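Local coordinates for high-affinity zinc uptake system protein znuA (Streptococcus suis, PDB 3MFQ), which probably captures zinc and related divalent metal ions outside the cell and hands them to an ABC-type uptake transporter, at residues A[18-27]-A[133-141]; A[242-252]-A[269-280]. All coordinates share one frame; numbering follows the deposited sequence.

Contact 1: residues A[18-27]-A[133-141]; sequences DMVYQLAGDE and MIQKNTEKY
Gln22 and Leu23, near the C-terminal end of helix 14-24, meet Asn137 and Tyr141 of helix 131-156, the long helix that joins the two lobes in TroA-like metal-binding proteins. The short segments of the two helices run at 120°, with axes 8.4 Å apart. Asn137 turns its amide onto the last turn of the other helix, where ND2 donates a nearly straight bond to Leu23 O at 2.8 Å. The acceptor lies in the plane of the Asn137 amide.

One turn further along, Gln22 packs over one face of the Tyr141 ring in a CH-pi contact, its CB 4.2 Å from the ring centroid and only 7° off the normal. A bend at chi2 (-68°) then folds the Gln22 amide back toward Asp18, whose OD1 receives NE2 at 2.8 Å on its syn lone pair. The other oxygen, OD2, reaches Tyr141 OH through two waters, one 2.6 Å from OD2 and 2.5 Å from Tyr141 OH, the other bound only weakly to OD2. Phe266 N also donates to OD2.

Leu23 supplies the apolar part, with CD2 set 3.9 Å from Thr138 CA and obliquely against the Tyr141 ring. Met133 CE comes within 3.7 Å of Glu27 OE2, the two side chains crossing at about a right angle; Glu27 OE2 also has a long, weak ion pair with Lys130.

A buried carboxylate is thus satisfied by an amide, a backbone N-H and two waters, one of them weakly bound, which would probably stabilise its negative charge, while Asn137 supplies a donor to a carbonyl close to the helix end.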
# COMPACT_ATOMS: atom_id res chain seq x y z
N ASP A 18 -2.72 -7.97 -9.13
CA ASP A 18 -1.98 -7.40 -10.25
C ASP A 18 -0.67 -8.14 -10.46
O ASP A 18 -0.37 -8.62 -11.56
CB ASP A 18 -1.70 -5.92 -10.01
CG ASP A 18 -0.86 -5.30 -11.11
OD1 ASP A 18 -1.06 -5.66 -12.29
OD2 ASP A 18 -0.01 -4.44 -10.79
N MET A 19 0.12 -8.23 -9.39
CA MET A 19 1.42 -8.89 -9.44
C MET A 19 1.36 -10.22 -10.18
O MET A 19 2.05 -10.41 -11.19
CB MET A 19 1.96 -9.09 -8.02
CG MET A 19 3.37 -9.67 -7.95
SD MET A 19 4.05 -9.69 -6.28
CE MET A 19 2.80 -10.62 -5.42
N VAL A 20 0.53 -11.14 -9.69
CA VAL A 20 0.43 -12.47 -10.29
C VAL A 20 0.12 -12.41 -11.77
O VAL A 20 0.74 -13.12 -12.57
CB VAL A 20 -0.63 -13.33 -9.58
CG1 VAL A 20 -0.78 -14.67 -10.29
CG2 VAL A 20 -0.25 -13.54 -8.14
N TYR A 21 -0.84 -11.58 -12.15
CA TYR A 21 -1.16 -11.43 -13.56
C TYR A 21 0.07 -10.97 -14.32
O TYR A 21 0.40 -11.51 -15.37
CB TYR A 21 -2.30 -10.44 -13.77
CG TYR A 21 -2.57 -10.16 -15.23
CD1 TYR A 21 -3.19 -11.11 -16.03
CD2 TYR A 21 -2.21 -8.95 -15.80
CE1 TYR A 21 -3.44 -10.86 -17.37
CE2 TYR A 21 -2.46 -8.69 -17.14
CZ TYR A 21 -3.07 -9.65 -17.92
OH TYR A 21 -3.32 -9.40 -19.25
N GLN A 22 0.75 -9.96 -13.78
CA GLN A 22 1.95 -9.43 -14.40
C GLN A 22 2.96 -10.54 -14.64
O GLN A 22 3.65 -10.56 -15.65
CB GLN A 22 2.57 -8.34 -13.53
CG GLN A 22 1.69 -7.12 -13.32
CD GLN A 22 1.48 -6.32 -14.60
OE1 GLN A 22 2.32 -6.34 -15.50
NE2 GLN A 22 0.37 -5.60 -14.67
N LEU A 23 3.02 -11.47 -13.70
CA LEU A 23 3.98 -12.56 -13.76
C LEU A 23 3.43 -13.76 -14.51
O LEU A 23 4.00 -14.19 -15.51
CB LEU A 23 4.39 -12.98 -12.35
CG LEU A 23 4.81 -11.86 -11.40
CD1 LEU A 23 5.07 -12.40 -10.00
CD2 LEU A 23 6.04 -11.13 -11.93
N ALA A 24 2.32 -14.30 -14.02
CA ALA A 24 1.76 -15.54 -14.54
C ALA A 24 0.83 -15.33 -15.73
O ALA A 24 0.42 -16.28 -16.38
CB ALA A 24 1.04 -16.30 -13.44
N GLY A 25 0.49 -14.07 -15.99
CA GLY A 25 -0.44 -13.75 -17.06
C GLY A 25 -1.74 -14.52 -16.90
O GLY A 25 -2.32 -14.55 -15.82
N ASP A 26 -2.18 -15.14 -17.99
CA ASP A 26 -3.44 -15.88 -17.98
C ASP A 26 -3.21 -17.36 -17.70
O ASP A 26 -4.09 -18.18 -17.93
CB ASP A 26 -4.16 -15.72 -19.32
CG ASP A 26 -4.46 -14.26 -19.64
OD1 ASP A 26 -4.75 -13.48 -18.71
OD2 ASP A 26 -4.40 -13.89 -20.84
N GLU A 27 -2.02 -17.70 -17.20
CA GLU A 27 -1.66 -19.09 -17.00
C GLU A 27 -2.27 -19.70 -15.73
O GLU A 27 -2.46 -20.91 -15.65
CB GLU A 27 -0.13 -19.26 -16.98
CG GLU A 27 0.55 -18.94 -18.31
CD GLU A 27 0.24 -19.96 -19.40
OE1 GLU A 27 -0.33 -21.02 -19.07
OE2 GLU A 27 0.59 -19.71 -20.57
N MET A 133 9.07 -19.32 -18.80
CA MET A 133 8.17 -18.29 -19.30
C MET A 133 7.92 -17.26 -18.21
O MET A 133 8.04 -16.05 -18.43
CB MET A 133 6.84 -18.91 -19.72
CG MET A 133 5.89 -17.93 -20.37
SD MET A 133 4.17 -18.43 -20.21
CE MET A 133 3.40 -17.39 -21.45
N ILE A 134 7.58 -17.75 -17.02
CA ILE A 134 7.32 -16.88 -15.88
C ILE A 134 8.56 -16.10 -15.45
O ILE A 134 8.48 -14.92 -15.15
CB ILE A 134 6.81 -17.69 -14.68
CG1 ILE A 134 5.41 -18.22 -14.97
CG2 ILE A 134 6.80 -16.82 -13.44
CD1 ILE A 134 4.93 -19.25 -13.97
N GLN A 135 9.71 -16.78 -15.42
CA GLN A 135 10.96 -16.12 -15.09
C GLN A 135 11.21 -14.98 -16.06
O GLN A 135 11.65 -13.90 -15.66
CB GLN A 135 12.12 -17.11 -15.16
CG GLN A 135 12.00 -18.26 -14.18
CD GLN A 135 13.01 -19.34 -14.46
OE1 GLN A 135 13.87 -19.20 -15.32
NE2 GLN A 135 12.91 -20.44 -13.72
N LYS A 136 10.93 -15.23 -17.33
CA LYS A 136 11.07 -14.22 -18.37
C LYS A 136 10.12 -13.06 -18.08
O LYS A 136 10.50 -11.89 -18.20
CB LYS A 136 10.76 -14.83 -19.73
CG LYS A 136 11.30 -14.04 -20.91
CD LYS A 136 11.09 -14.81 -22.20
CE LYS A 136 11.69 -14.08 -23.39
NZ LYS A 136 11.44 -14.81 -24.67
N ASN A 137 8.89 -13.39 -17.71
CA ASN A 137 7.91 -12.38 -17.33
C ASN A 137 8.36 -11.59 -16.10
O ASN A 137 8.17 -10.38 -16.03
CB ASN A 137 6.56 -13.03 -17.05
CG ASN A 137 5.90 -13.53 -18.31
OD1 ASN A 137 6.47 -13.44 -19.40
ND2 ASN A 137 4.69 -14.06 -18.18
N THR A 138 8.95 -12.30 -15.14
CA THR A 138 9.41 -11.69 -13.91
C THR A 138 10.49 -10.65 -14.17
O THR A 138 10.44 -9.54 -13.64
CB THR A 138 9.98 -12.75 -12.96
OG1 THR A 138 9.01 -13.78 -12.76
CG2 THR A 138 10.35 -12.13 -11.62
N GLU A 139 11.47 -11.02 -14.99
CA GLU A 139 12.56 -10.11 -15.32
C GLU A 139 12.05 -8.83 -15.96
O GLU A 139 12.53 -7.74 -15.66
CB GLU A 139 13.58 -10.79 -16.23
CG GLU A 139 14.29 -11.96 -15.59
CD GLU A 139 15.57 -12.33 -16.32
OE1 GLU A 139 15.96 -11.58 -17.24
OE2 GLU A 139 16.19 -13.35 -15.97
N LYS A 140 11.06 -8.96 -16.85
CA LYS A 140 10.49 -7.81 -17.53
C LYS A 140 9.78 -6.87 -16.56
O LYS A 140 9.79 -5.65 -16.74
CB LYS A 140 9.53 -8.25 -18.63
CG LYS A 140 8.84 -7.09 -19.34
CD LYS A 140 7.82 -7.58 -20.35
CE LYS A 140 7.10 -6.41 -21.01
NZ LYS A 140 6.14 -6.87 -22.04
N TYR A 141 9.16 -7.43 -15.53
CA TYR A 141 8.45 -6.61 -14.54
C TYR A 141 9.42 -6.02 -13.52
O TYR A 141 9.22 -4.90 -13.04
CB TYR A 141 7.35 -7.42 -13.85
CG TYR A 141 6.46 -6.58 -12.95
CD1 TYR A 141 5.76 -5.49 -13.46
CD2 TYR A 141 6.30 -6.89 -11.61
CE1 TYR A 141 4.94 -4.72 -12.65
CE2 TYR A 141 5.48 -6.13 -10.79
CZ TYR A 141 4.80 -5.04 -11.32
OH TYR A 141 3.99 -4.29 -10.51
O HOH W 1 2.12 -3.23 -11.76
O HOH W 2 1.82 -5.88 -9.34

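Contact 2: residues A[242-252]-A[269-280]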
# COMPACT_ATOMS: atom_id res chain seq x y z
N GLU A 242 -5.49 23.40 2.24
CA GLU A 242 -6.27 22.56 1.33
C GLU A 242 -6.40 21.05 1.50
O GLU A 242 -5.43 20.38 1.82
CB GLU A 242 -5.89 22.91 -0.11
CG GLU A 242 -6.77 22.28 -1.19
CD GLU A 242 -6.37 22.68 -2.59
OE1 GLU A 242 -5.44 23.50 -2.74
OE2 GLU A 242 -6.99 22.16 -3.55
N VAL A 243 -7.61 20.52 1.31
CA VAL A 243 -7.84 19.08 1.38
C VAL A 243 -7.97 18.47 -0.01
O VAL A 243 -8.96 18.68 -0.71
CB VAL A 243 -9.10 18.74 2.20
CG1 VAL A 243 -9.37 17.24 2.15
CG2 VAL A 243 -8.96 19.22 3.63
N VAL A 244 -6.95 17.71 -0.41
CA VAL A 244 -6.95 17.07 -1.73
C VAL A 244 -7.81 15.82 -1.71
O VAL A 244 -7.34 14.73 -1.39
CB VAL A 244 -5.53 16.68 -2.17
CG1 VAL A 244 -5.56 16.04 -3.55
CG2 VAL A 244 -4.62 17.89 -2.16
N THR A 245 -9.09 15.98 -2.06
CA THR A 245 -10.01 14.86 -2.08
C THR A 245 -10.82 14.87 -3.36
O THR A 245 -10.95 13.84 -4.02
CB THR A 245 -10.94 14.87 -0.85
OG1 THR A 245 -11.88 13.78 -0.95
CG2 THR A 245 -11.70 16.18 -0.76
N GLY A 246 -11.35 16.03 -3.71
CA GLY A 246 -12.12 16.22 -4.93
C GLY A 246 -12.71 14.95 -5.53
O GLY A 246 -13.33 14.14 -4.83
N GLU A 247 -12.51 14.78 -6.83
CA GLU A 247 -13.02 13.61 -7.53
C GLU A 247 -11.91 12.98 -8.36
O GLU A 247 -11.39 13.60 -9.29
CB GLU A 247 -14.20 14.00 -8.41
CG GLU A 247 -15.31 14.71 -7.65
CD GLU A 247 -16.35 15.31 -8.57
OE1 GLU A 247 -16.52 14.78 -9.69
OE2 GLU A 247 -16.98 16.31 -8.18
N GLY A 248 -11.56 11.74 -8.03
CA GLY A 248 -10.43 11.08 -8.65
C GLY A 248 -9.15 11.57 -8.02
O GLY A 248 -8.05 11.22 -8.45
N LYS A 249 -9.30 12.40 -6.98
CA LYS A 249 -8.15 12.93 -6.26
C LYS A 249 -7.96 12.19 -4.95
O LYS A 249 -8.19 12.74 -3.87
CB LYS A 249 -8.35 14.41 -5.97
CG LYS A 249 -8.61 15.26 -7.20
CD LYS A 249 -8.97 16.67 -6.79
CE LYS A 249 -9.16 17.56 -7.99
NZ LYS A 249 -9.55 18.94 -7.58
N GLU A 250 -7.54 10.94 -5.05
CA GLU A 250 -7.33 10.11 -3.87
C GLU A 250 -6.04 9.32 -3.99
O GLU A 250 -5.71 8.79 -5.05
CB GLU A 250 -8.50 9.16 -3.68
CG GLU A 250 -9.79 9.81 -3.21
CD GLU A 250 -10.92 8.82 -3.07
OE1 GLU A 250 -10.88 7.78 -3.76
OE2 GLU A 250 -11.85 9.07 -2.27
N LEU A 251 -5.30 9.26 -2.88
CA LEU A 251 -4.12 8.41 -2.81
C LEU A 251 -4.56 6.99 -2.51
O LEU A 251 -5.52 6.76 -1.78
CB LEU A 251 -3.18 8.90 -1.71
CG LEU A 251 -2.52 10.27 -1.88
CD1 LEU A 251 -1.71 10.63 -0.64
CD2 LEU A 251 -1.64 10.29 -3.11
N PHE A 252 -3.85 6.02 -3.09
CA PHE A 252 -4.10 4.62 -2.77
C PHE A 252 -3.04 4.16 -1.78
O PHE A 252 -1.85 4.20 -2.08
CB PHE A 252 -4.04 3.76 -4.03
CG PHE A 252 -4.92 4.25 -5.14
CD1 PHE A 252 -6.29 4.05 -5.10
CD2 PHE A 252 -4.38 4.90 -6.24
CE1 PHE A 252 -7.10 4.50 -6.13
CE2 PHE A 252 -5.18 5.35 -7.26
CZ PHE A 252 -6.54 5.15 -7.21
N MET A 269 -0.99 2.83 -10.21
CA MET A 269 -1.40 3.33 -8.91
C MET A 269 -0.29 4.18 -8.32
O MET A 269 -0.54 5.18 -7.65
CB MET A 269 -1.73 2.17 -7.97
CG MET A 269 -2.00 2.58 -6.53
SD MET A 269 -0.50 2.84 -5.56
CE MET A 269 0.16 1.17 -5.50
N TYR A 270 0.95 3.77 -8.57
CA TYR A 270 2.10 4.49 -8.05
C TYR A 270 2.24 5.86 -8.69
O TYR A 270 2.37 6.87 -8.00
CB TYR A 270 3.37 3.68 -8.32
CG TYR A 270 4.36 3.71 -7.19
CD1 TYR A 270 4.97 4.89 -6.80
CD2 TYR A 270 4.69 2.54 -6.51
CE1 TYR A 270 5.88 4.91 -5.77
CE2 TYR A 270 5.60 2.56 -5.48
CZ TYR A 270 6.19 3.74 -5.11
OH TYR A 270 7.11 3.78 -4.08
N LYS A 271 2.22 5.88 -10.02
CA LYS A 271 2.35 7.12 -10.76
C LYS A 271 1.24 8.08 -10.37
O LYS A 271 1.48 9.26 -10.13
CB LYS A 271 2.30 6.86 -12.27
CG LYS A 271 3.45 6.00 -12.79
CD LYS A 271 3.35 5.81 -14.29
CE LYS A 271 4.49 4.95 -14.81
NZ LYS A 271 4.39 4.75 -16.29
N HIS A 272 0.02 7.55 -10.30
CA HIS A 272 -1.14 8.34 -9.88
C HIS A 272 -0.87 9.04 -8.56
O HIS A 272 -1.10 10.25 -8.42
CB HIS A 272 -2.37 7.44 -9.75
CG HIS A 272 -3.54 8.11 -9.10
ND1 HIS A 272 -4.53 8.73 -9.82
CD2 HIS A 272 -3.87 8.25 -7.79
CE1 HIS A 272 -5.43 9.23 -8.98
NE2 HIS A 272 -5.05 8.95 -7.75
N ASN A 273 -0.39 8.29 -7.57
CA ASN A 273 -0.06 8.85 -6.28
C ASN A 273 0.98 9.96 -6.40
O ASN A 273 0.80 11.06 -5.86
CB ASN A 273 0.42 7.76 -5.32
CG ASN A 273 -0.72 6.92 -4.77
OD1 ASN A 273 -1.88 7.12 -5.13
ND2 ASN A 273 -0.38 5.98 -3.90
N VAL A 274 2.06 9.67 -7.11
CA VAL A 274 3.16 10.62 -7.27
C VAL A 274 2.73 11.92 -7.94
O VAL A 274 2.97 13.00 -7.41
CB VAL A 274 4.32 9.99 -8.06
CG1 VAL A 274 5.29 11.06 -8.49
CG2 VAL A 274 5.01 8.93 -7.22
N LYS A 275 2.10 11.82 -9.11
CA LYS A 275 1.63 13.01 -9.82
C LYS A 275 0.76 13.87 -8.92
O LYS A 275 0.83 15.10 -8.94
CB LYS A 275 0.85 12.63 -11.08
CG LYS A 275 1.68 12.04 -12.21
CD LYS A 275 0.85 11.93 -13.49
CE LYS A 275 1.61 11.22 -14.61
NZ LYS A 275 0.84 11.21 -15.89
N LEU A 276 -0.08 13.21 -8.13
CA LEU A 276 -1.01 13.90 -7.25
C LEU A 276 -0.27 14.75 -6.23
O LEU A 276 -0.65 15.89 -5.96
CB LEU A 276 -1.91 12.88 -6.53
CG LEU A 276 -3.10 13.44 -5.76
CD1 LEU A 276 -4.02 14.21 -6.69
CD2 LEU A 276 -3.86 12.32 -5.07
N MET A 277 0.80 14.20 -5.68
CA MET A 277 1.58 14.89 -4.67
C MET A 277 2.27 16.12 -5.25
O MET A 277 2.25 17.20 -4.65
CB MET A 277 2.62 13.95 -4.06
CG MET A 277 2.03 12.70 -3.44
SD MET A 277 3.29 11.62 -2.75
CE MET A 277 2.28 10.26 -2.18
N VAL A 278 2.87 15.97 -6.42
CA VAL A 278 3.61 17.06 -7.03
C VAL A 278 2.69 18.23 -7.34
O VAL A 278 3.06 19.38 -7.17
CB VAL A 278 4.35 16.62 -8.31
CG1 VAL A 278 5.10 15.31 -8.07
CG2 VAL A 278 3.39 16.48 -9.47
N LYS A 279 1.47 17.92 -7.79
CA LYS A 279 0.53 18.95 -8.20
C LYS A 279 0.18 19.89 -7.06
O LYS A 279 0.06 21.10 -7.25
CB LYS A 279 -0.74 18.33 -8.79
CG LYS A 279 -1.77 19.36 -9.20
CD LYS A 279 -2.92 18.74 -9.97
CE LYS A 279 -3.90 19.79 -10.45
NZ LYS A 279 -4.97 19.23 -11.33
N TYR A 280 0.02 19.33 -5.86
CA TYR A 280 -0.43 20.11 -4.72
C TYR A 280 0.68 20.43 -3.73
O TYR A 280 0.43 21.03 -2.68
CB TYR A 280 -1.58 19.41 -4.01
CG TYR A 280 -2.83 19.29 -4.86
CD1 TYR A 280 -3.85 20.22 -4.76
CD2 TYR A 280 -2.97 18.25 -5.77
CE1 TYR A 280 -4.98 20.13 -5.54
CE2 TYR A 280 -4.10 18.15 -6.56
CZ TYR A 280 -5.11 19.09 -6.44
OH TYR A 280 -6.24 18.99 -7.21
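Hydrogen bonds to the backbone of Glu250 and Phe252 tie this loop, which follows strand 242-244, to helix 269-280 in the C-terminal lobe. Asn273 grips Phe252 at both polar backbone atoms: Asn273 OD1 accepts from Phe252 N at 3.0 Å (168° at the hydrogen), and Asn273 ND2 donates to Phe252 O at 2.9 Å. One planar amide therefore reads the N-H and C=O of a single residue. The preceding residue, His272, extends to Glu250, its NE2 donating to Glu250 O at 2.8 Å with the acceptor close to the imidazole plane. With CG anti to the backbone N (chi1 170°), the imidazole is carried out to the loop. A further, weak bond joins NZ of the poorly ordered Lys249 to Tyr280 OH.

Three rings form a second group of contacts: the Phe252 and His272 rings meet obliquely, with centroids 4.8 Å apart and planes at 44°, while Met269 CG packs against Phe252 CD2. At the far end Val244 CG2 sits over the Tyr280 face, 3.8 Å from its centroid, and the Glu242 carboxylate comes to the ring edge.

Between these ends lies an aliphatic core. Leu276 splits its two methyls: CD2 touches Leu251 CD2 at 3.6 Å, and CD1 meets Val244 CG1 tip to tip at 3.9 Å. Phe217 of the partner strand 215-217 packs against all three residues.

Leu251 is held through its backbone by Thr218 and Ser220, while Asn273 and His272 pin the flanking Phe252 and Glu250 beside the buried contact of Leu251 with Leu276, which probably limits competition from water.

Overall arrangement
The two contacts sit in different lobes, their centres 28 Å apart and their nearest atoms about 7 Å apart, yet the same two helices connect them. Helix 131-156 supplies one side of contact 1 and, farther along, packs through Trp151 and Val152 on Val274, a residue of the helix in contact 2. Conversely, helix 266-281 starts beside contact 1, where Phe266 and Ile267 touch Tyr141, and runs on to form contact 2. The zinc ion, held by His41, His104, His170 and Asp254, is about 10 Å from the side chain of Phe252, and the chain continues from this pinned loop to the ligand Asp254, two residues on.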